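Side-chain contacts in COG3291: FOG: PKD repeat (Clostridium thermocellum, PDB 1WMX), which probably binds cellulose chains as the family 30 carbohydrate-binding module of CelJ, a much longer multidomain protein assigned to cellulose breakdown: residues Thr121-Ser124 and Asn125-Val129; Val136-Leu140 and Arg141-Lys145. All coordinates share one frame; numbering follows the deposited sequence.

Contact 1 of 2, residues Thr121-Ser124 and Asn125-Val129; sequences TVIS and NYVTV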
loop_
_atom_site.group_PDB
_atom_site.type_symbol
_atom_site.label_atom_id
_atom_site.label_comp_id
_atom_site.label_asym_id
_atom_site.label_seq_id
_atom_site.Cartn_x
_atom_site.Cartn_y
_atom_site.Cartn_z
ATOM N N THR B 121 1.823 -9.807 6.291
ATOM C CA THR B 121 1.332 -10.811 7.242
ATOM C C THR B 121 1.489 -10.210 8.630
ATOM O O THR B 121 2.129 -9.170 8.800
ATOM C CB THR B 121 2.137 -12.118 7.124
ATOM O OG1 THR B 121 1.666 -13.062 8.087
ATOM C CG2 THR B 121 3.629 -11.908 7.361
ATOM N N VAL B 122 0.903 -10.841 9.623
ATOM C CA VAL B 122 1.030 -10.338 10.999
ATOM C C VAL B 122 2.146 -11.118 11.665
ATOM O O VAL B 122 2.285 -12.329 11.475
ATOM C CB VAL B 122 -0.276 -10.500 11.759
ATOM C CG1 VAL B 122 -1.394 -9.689 11.104
ATOM C CG2 VAL B 122 -0.725 -11.959 11.829
ATOM N N ILE B 123 2.944 -10.424 12.441
ATOM C CA ILE B 123 4.085 -11.057 13.091
ATOM C C ILE B 123 3.650 -12.159 14.085
ATOM O O ILE B 123 4.393 -13.121 14.328
ATOM C CB ILE B 123 4.926 -10.021 13.817
ATOM C CG1 ILE B 123 6.226 -10.651 14.328
ATOM C CG2 ILE B 123 4.178 -9.402 14.996
ATOM C CD1 ILE B 123 7.265 -9.638 14.770
ATOM N N SER B 124 2.454 -12.018 14.638
ATOM C CA SER B 124 1.927 -12.992 15.611
ATOM C C SER B 124 1.840 -14.405 15.002
ATOM O O SER B 124 1.848 -15.404 15.726
ATOM C CB SER B 124 0.533 -12.570 16.097
ATOM O OG SER B 124 -0.339 -12.345 15.003
ATOM N N ASN B 125 1.763 -14.462 13.682
ATOM C CA ASN B 125 1.674 -15.735 12.953
ATOM C C ASN B 125 2.994 -16.489 12.961
ATOM O O ASN B 125 3.067 -17.643 12.532
ATOM C CB ASN B 125 1.303 -15.500 11.488
ATOM C CG ASN B 125 -0.160 -15.175 11.321
ATOM O OD1 ASN B 125 -0.600 -14.874 10.207
ATOM N ND2 ASN B 125 -0.933 -15.224 12.386
ATOM N N TYR B 126 4.040 -15.851 13.448
ATOM C CA TYR B 126 5.347 -16.503 13.450
ATOM C C TYR B 126 6.045 -16.432 14.807
ATOM O O TYR B 126 7.106 -17.031 15.004
ATOM C CB TYR B 126 6.223 -15.858 12.382
ATOM C CG TYR B 126 5.684 -16.146 10.984
ATOM C CD1 TYR B 126 5.939 -17.377 10.375
ATOM C CD2 TYR B 126 4.928 -15.187 10.309
ATOM C CE1 TYR B 126 5.437 -17.651 9.102
ATOM C CE2 TYR B 126 4.423 -15.460 9.035
ATOM C CZ TYR B 126 4.679 -16.693 8.430
ATOM O OH TYR B 126 4.188 -16.965 7.185
ATOM N N VAL B 127 5.449 -15.713 15.731
ATOM C CA VAL B 127 6.015 -15.588 17.073
ATOM C C VAL B 127 4.988 -14.990 18.021
ATOM O O VAL B 127 4.004 -14.387 17.592
ATOM C CB VAL B 127 7.246 -14.670 17.051
ATOM C CG1 VAL B 127 6.871 -13.224 16.713
ATOM C CG2 VAL B 127 7.969 -14.656 18.402
ATOM N N THR B 128 5.238 -15.193 19.291
ATOM C CA THR B 128 4.416 -14.634 20.363
ATOM C C THR B 128 5.386 -13.834 21.204
ATOM O O THR B 128 6.029 -14.367 22.109
ATOM C CB THR B 128 3.742 -15.729 21.209
ATOM O OG1 THR B 128 2.847 -16.501 20.405
ATOM C CG2 THR B 128 2.941 -15.127 22.372
ATOM N N VAL B 129 5.489 -12.563 20.879
ATOM C CA VAL B 129 6.431 -11.661 21.551
ATOM C C VAL B 129 6.265 -11.663 23.076
ATOM O O VAL B 129 5.157 -11.555 23.606
ATOM C CB VAL B 129 6.259 -10.236 21.047
ATOM C CG1 VAL B 129 7.392 -9.336 21.545
ATOM C CG2 VAL B 129 6.250 -10.183 19.518
#
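Ile123 and Val127 run alongside each other where strand 118-122, an outermost strand of the five-stranded sheet of this family 30 carbohydrate-binding module, passes through a 3-10 turn into the loop leading to strand 134-139. The tightly enclosed part of the contact is here: CG1 of Ile123 meets CG1 of Val127 at 3.6 Å. Ile123 is buried, its side chain reaching Phe89 and Ile91 of strand 86-93 in the facing sheet. With chi1 at 67°, Val127 holds CG1 between its backbone N and carbonyl carbon, and that methyl also rests 3.4 Å from the carbonyl oxygen Ile123 O. The same oxygen accepts the N-H of Tyr126 (N to O 2.9 Å) and a weaker, more bent bond from Val127 N. One step earlier, Asn125 N donates to Val122 O, an i to i+3 bond that closes the 3-10 turn. Outside the segments, Asp99 OD1 takes the N-H of Ser124.

Tyr126 bridges from this turn to strand 134-139: its ring leans on Ile138 and Pro139, and its OH has a probable hydrogen-bond partner in Asp142. The ring also runs back beside the strand end, where the Thr121 hydroxyl comes to its rim at CE2.

The solvent side differs in burial rather than in closeness. Asn125 is exposed, yet its side-chain amide sits close on the CG2 methyl of Val122 (CG to CG2 3.3 Å). Thr121 turns OG1 away from its backbone N (chi1 178°), which sets this oxygen 3.8 Å from CE2 of Tyr126 and 3.6 Å from OD1 of Asn125.

Contact 2 of 2, residues Val136-Leu140 and Arg141-Lys145; sequences VKIPL and RDLMK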
loop_
_atom_site.group_PDB
_atom_site.type_symbol
_atom_site.label_atom_id
_atom_site.label_comp_id
_atom_site.label_asym_id
_atom_site.label_seq_id
_atom_site.Cartn_x
_atom_site.Cartn_y
_atom_site.Cartn_z
ATOM N N VAL B 136 13.129 -15.049 15.433
ATOM C CA VAL B 136 12.016 -15.500 14.589
ATOM C C VAL B 136 12.439 -15.546 13.118
ATOM O O VAL B 136 13.278 -14.772 12.655
ATOM C CB VAL B 136 10.796 -14.577 14.772
ATOM C CG1 VAL B 136 11.132 -13.347 15.618
ATOM C CG2 VAL B 136 10.224 -14.090 13.438
ATOM N N LYS B 137 11.847 -16.483 12.406
ATOM C CA LYS B 137 12.128 -16.668 10.982
ATOM C C LYS B 137 10.814 -16.673 10.208
ATOM O O LYS B 137 9.946 -17.517 10.443
ATOM C CB LYS B 137 12.865 -17.995 10.753
ATOM C CG LYS B 137 14.149 -18.129 11.572
ATOM C CD LYS B 137 15.167 -19.061 10.920
ATOM C CE LYS B 137 14.623 -20.469 10.685
ATOM N NZ LYS B 137 15.619 -21.363 10.062
ATOM N N ILE B 138 10.587 -15.543 9.458
ATOM C CA ILE B 138 9.464 -15.532 8.514
ATOM C C ILE B 138 9.977 -16.019 7.170
ATOM O O ILE B 138 10.976 -15.520 6.641
ATOM C CB ILE B 138 8.905 -14.127 8.443
ATOM C CG1 ILE B 138 8.406 -13.666 9.815
ATOM C CG2 ILE B 138 7.724 -14.003 7.478
ATOM C CD1 ILE B 138 7.868 -12.243 9.820
ATOM N N PRO B 139 9.579 -16.889 6.399
ATOM C CA PRO B 139 9.738 -17.519 5.103
ATOM C C PRO B 139 9.123 -16.658 3.966
ATOM O O PRO B 139 7.886 -16.515 3.862
ATOM C CB PRO B 139 9.127 -18.865 5.215
ATOM C CG PRO B 139 8.416 -18.930 6.574
ATOM C CD PRO B 139 8.612 -17.650 7.301
ATOM N N LEU B 140 9.947 -16.355 3.454
ATOM C CA LEU B 140 9.725 -15.585 2.205
ATOM C C LEU B 140 8.601 -16.202 1.373
ATOM O O LEU B 140 7.685 -15.497 0.920
ATOM C CB LEU B 140 11.015 -15.583 1.353
ATOM C CG LEU B 140 12.171 -14.790 1.986
ATOM C CD1 LEU B 140 13.245 -14.374 0.972
ATOM C CD2 LEU B 140 11.717 -13.493 2.653
ATOM N N ARG B 141 8.708 -17.458 0.964
ATOM C CA ARG B 141 7.694 -18.036 0.065
ATOM C C ARG B 141 6.295 -17.807 0.670
ATOM O O ARG B 141 5.305 -17.639 -0.063
ATOM C CB ARG B 141 7.972 -19.595 -0.153
ATOM C CG ARG B 141 7.918 -20.440 1.164
ATOM C CD ARG B 141 8.421 -21.956 1.183
ATOM N NE ARG B 141 9.758 -22.146 1.547
ATOM C CZ ARG B 141 10.574 -22.185 2.610
ATOM N NH1 ARG B 141 10.249 -22.138 3.923
ATOM N NH2 ARG B 141 11.872 -22.161 2.340
ATOM N N ASP B 142 6.184 -17.544 1.928
ATOM C CA ASP B 142 4.861 -17.339 2.537
ATOM C C ASP B 142 4.284 -15.939 2.208
ATOM O O ASP B 142 3.072 -15.717 2.286
ATOM C CB ASP B 142 4.951 -17.431 4.077
ATOM C CG ASP B 142 5.241 -18.838 4.606
ATOM O OD1 ASP B 142 5.216 -19.068 5.878
ATOM O OD2 ASP B 142 5.509 -19.791 3.786
ATOM N N LEU B 143 5.169 -15.019 1.843
ATOM C CA LEU B 143 4.794 -13.609 1.559
ATOM C C LEU B 143 4.772 -13.277 0.088
ATOM O O LEU B 143 3.759 -12.753 -0.430
ATOM C CB LEU B 143 5.831 -12.665 2.185
ATOM C CG LEU B 143 5.651 -12.482 3.683
ATOM C CD1 LEU B 143 6.735 -11.601 4.313
ATOM C CD2 LEU B 143 4.319 -11.827 4.035
ATOM N N MET B 144 5.898 -13.600 -0.477
ATOM C CA MET B 144 6.217 -13.352 -1.861
ATOM C C MET B 144 5.812 -14.453 -2.826
ATOM O O MET B 144 6.537 -14.755 -3.775
ATOM C CB MET B 144 7.693 -13.212 -2.032
ATOM C CG MET B 144 8.286 -12.054 -1.275
ATOM S SD MET B 144 9.991 -11.857 -1.684
ATOM C CE MET B 144 10.713 -10.574 -0.706
ATOM N N LYS B 145 4.690 -15.057 -2.596
ATOM C CA LYS B 145 4.171 -16.062 -3.536
ATOM C C LYS B 145 2.895 -15.385 -4.137
ATOM O O LYS B 145 1.772 -15.725 -3.766
ATOM C CB LYS B 145 3.907 -17.399 -2.806
ATOM C CG LYS B 145 5.136 -18.361 -2.836
ATOM C CD LYS B 145 4.748 -19.853 -2.901
ATOM C CE LYS B 145 5.938 -20.790 -3.183
ATOM N NZ LYS B 145 6.378 -20.764 -4.587
#
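Pro139 lays its ring against the carboxylate of Asp142, the two side chains running aslant to one another with CG of Pro139 3.3 Å from OD1 of Asp142. CG of Asp142 lies beside its own backbone N (chi1 -69°), and the carboxylate is thereby carried back over the proline; the outside partner of OD1 is Tyr126 OH, a probable hydrogen bond. Pro139 CB lies oblique to the Arg141 guanidinium, 3.7 Å from NH1; the arginine chain bends at chi3 (93°), and its NE bonds to the backbone oxygen of Glu83. This is the point where strand 134-139 of the larger antiparallel sheet gives way to a short, weakly bonded helical turn. Leu140 O carries that turn, accepting both an i+3 and an i+4 N-H: Leu143 N at 2.7 Å and Met144 N at 3.0 Å. The apolar side faces inward. Leu140, Leu143 and Met144 all pack on Phe104 of strand 101-106, joining the turn to the five-stranded sheet, and the CG2 methyl of Ile138 reaches CD1 of Leu143 more loosely, at 4.1 Å.

Contacts 1 and 2 are successive turns along the chain: 121-129 follows strand 118-122 of the five-stranded sheet, and 136-145 covers the end of strand 134-139 of the seven-stranded one and the turn after it. Contact 1 is largely a surface turn, with one buried residue and an exposed amide; contact 2 is mostly buried and apolar, while its polar side chains, Arg141 and Asp142, gather about Pro139. Both rely on a carbonyl oxygen shared by two successive N-H groups, though one of the pair is weak in contact 1. They also touch directly: Tyr126 OH lies 2.7 Å from Asp142 OD1, a probable hydrogen bond, and Thr121 CG2 packs 3.4 Å from Leu143 CD2.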